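Long-range contact in MGS-MChE2 (Uncultured bacterium, PDB 5JD6), which is an alpha/beta hydrolase from a marine lagoon metagenome that probably hydrolyses carboxylic esters through a serine nucleophile: residues 84-98 and 107-119. Residues are numbered along the deposited sequence; the frame is centred on the assembly and turned at random.
Sequences NVILLGNSLGGHIAL and IVQALVITGSSGL
Strands 85-91 and 110-113 run side by side and parallel, their axes 4.7 Å apart at closest approach and 15° askew, with a beta bulge at Gln109, between the pairs Val85-Val108 and Ile86-Ala110, shifting the register by one. With helix 92-103 between them they form a beta-alpha-beta unit of the alpha/beta hydrolase sheet, and the tight turn from strand to helix at Ser91 fits a nucleophile elbow; Ser91 probably belongs to a triad with His231 and Asp203. The ladder between the strands includes Val112 N to Leu87 O, 2.6 Å and almost straight. On one face of the sheet, Leu88 carries its CG anti to the backbone N (chi1 171°), which brings CD1 to 3.6 Å from Val112 CG1; helix 238-252 packs over Val112. On the other face the helix closes down: Ala97 CB meets Leu111 CD1, and Leu98 lies at about a right angle across Ile113, its CG 3.6 Å from Ile113 CD1. Gly94 lets the backbones meet at the elbow, its CA 3.6 Å from Ser116 CB, where a side chain would clash. Near the C-terminal end of strand 85-91, Asn90 ND2 donates to Thr114 O at 3.0 Å, tilted from that carbonyl's plane, while Asn90 OD1 accepts the hydroxyl of Ser91. A leucine in place of Asn90 would probably leave Thr114 O without this donor and the Ser91 side chain freer to turn. Ser91 O receives Ser117 N from above its carbonyl plane. Further along, His95 NE2 bonds to His182 O, and Gly118 CA sits 3.6 Å from the His95 ring centroid, a CH-pi contact only 3° off the ring normal.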
ATOM      1  N   ASN A  84     -15.942   5.078   3.585  1.00 45.78           N
ATOM      2  CA  ASN A  84     -15.195   3.901   3.163  1.00 43.35           C
ATOM      3  C   ASN A  84     -14.302   4.219   1.969  1.00 44.45           C
ATOM      4  O   ASN A  84     -14.645   5.052   1.130  1.00 46.47           O
ATOM      5  CB  ASN A  84     -16.145   2.751   2.821  1.00 44.61           C
ATOM      6  CG  ASN A  84     -16.983   3.032   1.589  1.00 59.52           C
ATOM      7  OD1 ASN A  84     -17.340   4.178   1.314  1.00 73.94           O
ATOM      8  ND2 ASN A  84     -17.299   1.983   0.838  1.00 61.55           N
ATOM      9  N   VAL A  85     -13.149   3.562   1.903  1.00 31.97           N
ATOM     10  CA  VAL A  85     -12.220   3.753   0.795  1.00 27.98           C
ATOM     11  C   VAL A  85     -11.690   2.425   0.277  1.00 32.45           C
ATOM     12  O   VAL A  85     -11.928   1.372   0.869  1.00 39.30           O
ATOM     13  CB  VAL A  85     -11.013   4.629   1.198  1.00 26.23           C
ATOM     14  CG1 VAL A  85     -11.453   6.052   1.496  1.00 27.97           C
ATOM     15  CG2 VAL A  85     -10.287   4.018   2.390  1.00 24.97           C
ATOM     16  N   ILE A  86     -10.969   2.483  -0.836  1.00 31.16           N
ATOM     17  CA  ILE A  86     -10.245   1.329  -1.342  1.00 34.89           C
ATOM     18  C   ILE A  86      -8.756   1.518  -1.073  1.00 24.68           C
ATOM     19  O   ILE A  86      -8.165   2.511  -1.498  1.00 24.36           O
ATOM     20  CB  ILE A  86     -10.482   1.116  -2.849  1.00 22.71           C
ATOM     21  CG1 ILE A  86     -11.954   0.793  -3.110  1.00 25.93           C
ATOM     22  CG2 ILE A  86      -9.594   0.001  -3.374  1.00 22.74           C
ATOM     23  CD1 ILE A  86     -12.282   0.566  -4.571  1.00 30.46           C
ATOM     24  N   LEU A  87      -8.159   0.574  -0.354  1.00 18.61           N
ATOM     25  CA  LEU A  87      -6.742   0.655  -0.015  1.00 16.91           C
ATOM     26  C   LEU A  87      -5.872  -0.154  -0.971  1.00 25.81           C
ATOM     27  O   LEU A  87      -6.090  -1.351  -1.174  1.00 19.09           O
ATOM     28  CB  LEU A  87      -6.501   0.178   1.418  1.00 19.20           C
ATOM     29  CG  LEU A  87      -7.028   1.064   2.546  1.00 24.58           C
ATOM     30  CD1 LEU A  87      -6.558   0.530   3.889  1.00 22.17           C
ATOM     31  CD2 LEU A  87      -6.588   2.506   2.353  1.00 27.42           C
ATOM     32  N   LEU A  88      -4.882   0.516  -1.550  1.00 18.15           N
ATOM     33  CA  LEU A  88      -3.904  -0.130  -2.415  1.00 16.74           C
ATOM     34  C   LEU A  88      -2.518   0.047  -1.809  1.00 24.49           C
ATOM     35  O   LEU A  88      -2.073   1.171  -1.574  1.00 20.17           O
ATOM     36  CB  LEU A  88      -3.971   0.454  -3.830  1.00 17.38           C
ATOM     37  CG  LEU A  88      -2.894   0.077  -4.852  1.00 37.94           C
ATOM     38  CD1 LEU A  88      -2.663  -1.423  -4.899  1.00 49.03           C
ATOM     39  CD2 LEU A  88      -3.282   0.599  -6.226  1.00 39.03           C
ATOM     40  N   GLY A  89      -1.838  -1.065  -1.544  1.00 26.40           N
ATOM     41  CA  GLY A  89      -0.562  -1.015  -0.858  1.00 23.02           C
ATOM     42  C   GLY A  89       0.542  -1.843  -1.485  1.00 29.52           C
ATOM     43  O   GLY A  89       0.304  -2.933  -2.005  1.00 27.88           O
ATOM     44  N   ASN A  90       1.760  -1.314  -1.426  1.00 38.68           N
ATOM     45  CA  ASN A  90       2.945  -2.002  -1.926  1.00 37.79           C
ATOM     46  C   ASN A  90       4.067  -1.979  -0.894  1.00 36.42           C
ATOM     47  O   ASN A  90       4.235  -0.989  -0.182  1.00 41.53           O
ATOM     48  CB  ASN A  90       3.418  -1.361  -3.231  1.00 39.15           C
ATOM     49  CG  ASN A  90       4.824  -1.781  -3.613  1.00 51.57           C
ATOM     50  OD1 ASN A  90       5.769  -1.002  -3.494  1.00 62.93           O
ATOM     51  ND2 ASN A  90       4.969  -3.018  -4.073  1.00 55.45           N
ATOM     52  N   SER A  91       4.824  -3.072  -0.820  1.00 33.79           N
ATOM     53  CA  SER A  91       5.928  -3.202   0.129  1.00 36.19           C
ATOM     54  C   SER A  91       5.459  -2.946   1.556  1.00 31.45           C
ATOM     55  O   SER A  91       4.543  -3.608   2.045  1.00 34.75           O
ATOM     56  CB  SER A  91       7.069  -2.248  -0.236  1.00 44.56           C
ATOM     57  OG  SER A  91       7.571  -2.522  -1.532  1.00 50.49           O
ATOM     58  N   LEU A  92       6.086  -1.979   2.219  1.00 30.32           N
ATOM     59  CA  LEU A  92       5.678  -1.597   3.565  1.00 34.89           C
ATOM     60  C   LEU A  92       4.269  -1.011   3.551  1.00 31.96           C
ATOM     61  O   LEU A  92       3.507  -1.186   4.500  1.00 24.49           O
ATOM     62  CB  LEU A  92       6.664  -0.593   4.168  1.00 37.01           C
ATOM     63  CG  LEU A  92       6.284  -0.038   5.544  1.00 43.29           C
ATOM     64  CD1 LEU A  92       6.212  -1.157   6.573  1.00 45.47           C
ATOM     65  CD2 LEU A  92       7.254   1.046   5.985  1.00 44.45           C
ATOM     66  N   GLY A  93       3.931  -0.322   2.463  1.00 31.86           N
ATOM     67  CA  GLY A  93       2.618   0.281   2.312  1.00 23.09           C
ATOM     68  C   GLY A  93       1.497  -0.735   2.401  1.00 24.77           C
ATOM     69  O   GLY A  93       0.450  -0.470   2.992  1.00 17.91           O
ATOM     70  N   GLY A  94       1.721  -1.906   1.812  1.00 25.95           N
ATOM     71  CA  GLY A  94       0.757  -2.988   1.884  1.00 27.05           C
ATOM     72  C   GLY A  94       0.558  -3.455   3.312  1.00 29.63           C
ATOM     73  O   GLY A  94      -0.554  -3.794   3.717  1.00 33.09           O
ATOM     74  N   HIS A  95       1.645  -3.466   4.078  1.00 29.92           N
ATOM     75  CA  HIS A  95       1.593  -3.857   5.482  1.00 28.15           C
ATOM     76  C   HIS A  95       0.790  -2.836   6.286  1.00 29.54           C
ATOM     77  O   HIS A  95      -0.014  -3.206   7.143  1.00 22.64           O
ATOM     78  CB  HIS A  95       3.007  -4.000   6.049  1.00 26.37           C
ATOM     79  CG  HIS A  95       3.064  -4.724   7.357  1.00 33.84           C
ATOM     80  ND1 HIS A  95       4.251  -4.997   8.003  1.00 41.17           N
ATOM     81  CD2 HIS A  95       2.085  -5.236   8.140  1.00 36.77           C
ATOM     82  CE1 HIS A  95       3.999  -5.645   9.128  1.00 44.27           C
ATOM     83  NE2 HIS A  95       2.693  -5.801   9.234  1.00 45.51           N
ATOM     84  N   ILE A  96       1.009  -1.555   6.000  1.00 27.66           N
ATOM     85  CA  ILE A  96       0.245  -0.485   6.634  1.00 27.79           C
ATOM     86  C   ILE A  96      -1.235  -0.633   6.308  1.00 25.85           C
ATOM     87  O   ILE A  96      -2.093  -0.492   7.180  1.00 26.52           O
ATOM     88  CB  ILE A  96       0.712   0.913   6.180  1.00 23.89           C
ATOM     89  CG1 ILE A  96       2.230   1.048   6.297  1.00 23.97           C
ATOM     90  CG2 ILE A  96       0.006   1.996   6.984  1.00 22.56           C
ATOM     91  CD1 ILE A  96       2.753   0.876   7.696  1.00 39.47           C
ATOM     92  N   ALA A  97      -1.521  -0.916   5.040  1.00 21.78           N
ATOM     93  CA  ALA A  97      -2.889  -1.093   4.572  1.00 28.21           C
ATOM     94  C   ALA A  97      -3.554  -2.281   5.261  1.00 31.64           C
ATOM     95  O   ALA A  97      -4.700  -2.190   5.700  1.00 26.86           O
ATOM     96  CB  ALA A  97      -2.912  -1.274   3.063  1.00 26.71           C
ATOM     97  N   LEU A  98      -2.824  -3.390   5.350  1.00 23.79           N
ATOM     98  CA  LEU A  98      -3.312  -4.587   6.029  1.00 29.24           C
ATOM     99  C   LEU A  98      -3.675  -4.302   7.481  1.00 30.03           C
ATOM    100  O   LEU A  98      -4.766  -4.648   7.935  1.00 32.27           O
ATOM    101  CB  LEU A  98      -2.266  -5.701   5.966  1.00 33.42           C
ATOM    102  CG  LEU A  98      -2.286  -6.587   4.722  1.00 35.42           C
ATOM    103  CD1 LEU A  98      -0.902  -7.142   4.441  1.00 37.14           C
ATOM    104  CD2 LEU A  98      -3.293  -7.715   4.888  1.00 28.73           C
ATOM    105  N   ILE A 107     -13.952   1.094   7.608  1.00 54.10           N
ATOM    106  CA  ILE A 107     -13.550   2.235   6.796  1.00 49.26           C
ATOM    107  C   ILE A 107     -12.959   1.777   5.461  1.00 48.03           C
ATOM    108  O   ILE A 107     -12.670   2.592   4.584  1.00 50.30           O
ATOM    109  CB  ILE A 107     -12.530   3.125   7.552  1.00 50.69           C
ATOM    110  CG1 ILE A 107     -12.766   4.603   7.238  1.00 58.02           C
ATOM    111  CG2 ILE A 107     -11.091   2.696   7.263  1.00 46.74           C
ATOM    112  CD1 ILE A 107     -14.076   5.135   7.778  1.00 68.91           C
ATOM    113  N   VAL A 108     -12.799   0.466   5.306  1.00 41.25           N
ATOM    114  CA  VAL A 108     -12.200  -0.094   4.099  1.00 28.58           C
ATOM    115  C   VAL A 108     -13.190  -0.920   3.279  1.00 28.63           C
ATOM    116  O   VAL A 108     -13.667  -1.960   3.728  1.00 26.53           O
ATOM    117  CB  VAL A 108     -10.989  -0.977   4.438  1.00 27.26           C
ATOM    118  CG1 VAL A 108     -10.389  -1.559   3.168  1.00 23.61           C
ATOM    119  CG2 VAL A 108      -9.953  -0.176   5.210  1.00 25.12           C
ATOM    120  N   GLN A 109     -13.485  -0.454   2.069  1.00 37.70           N
ATOM    121  CA  GLN A 109     -14.396  -1.160   1.175  1.00 38.49           C
ATOM    122  C   GLN A 109     -13.721  -2.377   0.552  1.00 33.90           C
ATOM    123  O   GLN A 109     -14.327  -3.442   0.427  1.00 38.71           O
ATOM    124  CB  GLN A 109     -14.906  -0.224   0.077  1.00 38.11           C
ATOM    125  CG  GLN A 109     -15.878  -0.880  -0.892  1.00 45.99           C
ATOM    126  CD  GLN A 109     -16.407   0.084  -1.935  1.00 56.43           C
ATOM    127  OE1 GLN A 109     -15.881   1.184  -2.107  1.00 58.61           O
ATOM    128  NE2 GLN A 109     -17.456  -0.325  -2.639  1.00 65.62           N
ATOM    129  N   ALA A 110     -12.463  -2.210   0.159  1.00 27.34           N
ATOM    130  CA  ALA A 110     -11.685  -3.298  -0.422  1.00 30.43           C
ATOM    131  C   ALA A 110     -10.197  -3.071  -0.196  1.00 24.21           C
ATOM    132  O   ALA A 110      -9.756  -1.940   0.013  1.00 21.29           O
ATOM    133  CB  ALA A 110     -11.983  -3.435  -1.906  1.00 22.03           C
ATOM    134  N   LEU A 111      -9.428  -4.152  -0.245  1.00 25.45           N
ATOM    135  CA  LEU A 111      -7.992  -4.086  -0.015  1.00 21.18           C
ATOM    136  C   LEU A 111      -7.225  -4.679  -1.190  1.00 27.69           C
ATOM    137  O   LEU A 111      -7.408  -5.845  -1.532  1.00 34.85           O
ATOM    138  CB  LEU A 111      -7.630  -4.821   1.277  1.00 27.92           C
ATOM    139  CG  LEU A 111      -6.145  -4.991   1.602  1.00 30.88           C
ATOM    140  CD1 LEU A 111      -5.465  -3.638   1.737  1.00 25.13           C
ATOM    141  CD2 LEU A 111      -5.972  -5.814   2.869  1.00 31.75           C
ATOM    142  N   VAL A 112      -6.370  -3.875  -1.813  1.00 26.69           N
ATOM    143  CA  VAL A 112      -5.551  -4.360  -2.917  1.00 20.95           C
ATOM    144  C   VAL A 112      -4.090  -4.446  -2.493  1.00 31.68           C
ATOM    145  O   VAL A 112      -3.506  -3.466  -2.030  1.00 36.56           O
ATOM    146  CB  VAL A 112      -5.677  -3.463  -4.160  1.00 22.51           C
ATOM    147  CG1 VAL A 112      -4.998  -4.119  -5.353  1.00 21.73           C
ATOM    148  CG2 VAL A 112      -7.140  -3.177  -4.461  1.00 20.74           C
ATOM    149  N   ILE A 113      -3.509  -5.629  -2.653  1.00 33.69           N
ATOM    150  CA  ILE A 113      -2.159  -5.897  -2.175  1.00 38.37           C
ATOM    151  C   ILE A 113      -1.263  -6.390  -3.299  1.00 34.75           C
ATOM    152  O   ILE A 113      -1.673  -7.211  -4.124  1.00 40.97           O
ATOM    153  CB  ILE A 113      -2.177  -6.933  -1.037  1.00 46.15           C
ATOM    154  CG1 ILE A 113      -2.751  -6.307   0.228  1.00 52.44           C
ATOM    155  CG2 ILE A 113      -0.784  -7.473  -0.755  1.00 57.18           C
ATOM    156  CD1 ILE A 113      -3.035  -7.316   1.298  1.00 69.74           C
ATOM    157  N   THR A 114      -0.039  -5.877  -3.331  1.00 29.76           N
ATOM    158  CA  THR A 114       0.923  -6.277  -4.344  1.00 37.95           C
ATOM    159  C   THR A 114       2.363  -6.092  -3.876  1.00 37.62           C
ATOM    160  O   THR A 114       2.773  -4.989  -3.517  1.00 33.56           O
ATOM    161  CB  THR A 114       0.690  -5.503  -5.663  1.00 39.90           C
ATOM    162  OG1 THR A 114       1.811  -5.684  -6.540  1.00 43.88           O
ATOM    163  CG2 THR A 114       0.443  -4.026  -5.408  1.00 42.97           C
ATOM    164  N   GLY A 115       3.119  -7.189  -3.877  1.00 36.44           N
ATOM    165  CA  GLY A 115       4.491  -7.193  -3.404  1.00 34.97           C
ATOM    166  C   GLY A 115       4.637  -6.539  -2.045  1.00 32.95           C
ATOM    167  O   GLY A 115       5.463  -5.648  -1.867  1.00 33.96           O
ATOM    168  N   SER A 116       3.826  -6.968  -1.085  1.00 29.91           N
ATOM    169  CA  SER A 116       3.811  -6.316   0.219  1.00 38.98           C
ATOM    170  C   SER A 116       4.391  -7.200   1.313  1.00 44.32           C
ATOM    171  O   SER A 116       4.352  -8.428   1.225  1.00 41.62           O
ATOM    172  CB  SER A 116       2.387  -5.903   0.593  1.00 37.32           C
ATOM    173  OG  SER A 116       1.684  -6.977   1.190  1.00 39.94           O
ATOM    174  N   SER A 117       4.928  -6.560   2.346  1.00 46.75           N
ATOM    175  CA  SER A 117       5.439  -7.269   3.509  1.00 48.78           C
ATOM    176  C   SER A 117       4.311  -7.542   4.497  1.00 46.98           C
ATOM    177  O   SER A 117       3.146  -7.260   4.212  1.00 43.22           O
ATOM    178  CB  SER A 117       6.556  -6.468   4.179  1.00 49.76           C
ATOM    179  OG  SER A 117       6.143  -5.136   4.428  1.00 47.67           O
ATOM    180  N   GLY A 118       4.659  -8.088   5.656  1.00 47.15           N
ATOM    181  CA  GLY A 118       3.668  -8.437   6.656  1.00 42.40           C
ATOM    182  C   GLY A 118       3.599  -9.933   6.887  1.00 47.59           C
ATOM    183  O   GLY A 118       2.771 -10.413   7.660  1.00 52.25           O
ATOM    184  N   LEU A 119       4.473 -10.670   6.206  1.00 57.95           N
ATOM    185  CA  LEU A 119       4.578 -12.117   6.381  1.00 59.26           C
ATOM    186  C   LEU A 119       6.033 -12.570   6.299  1.00 61.41           C
ATOM    187  O   LEU A 119       6.728 -12.640   7.312  1.00 69.63           O
ATOM    188  CB  LEU A 119       3.742 -12.853   5.332  1.00 56.42           C
ATOM    189  CG  LEU A 119       2.241 -12.974   5.605  1.00 54.64           C
ATOM    190  CD1 LEU A 119       1.554 -13.756   4.497  1.00 57.12           C
ATOM    191  CD2 LEU A 119       2.002 -13.633   6.952  1.00 48.53           C
TER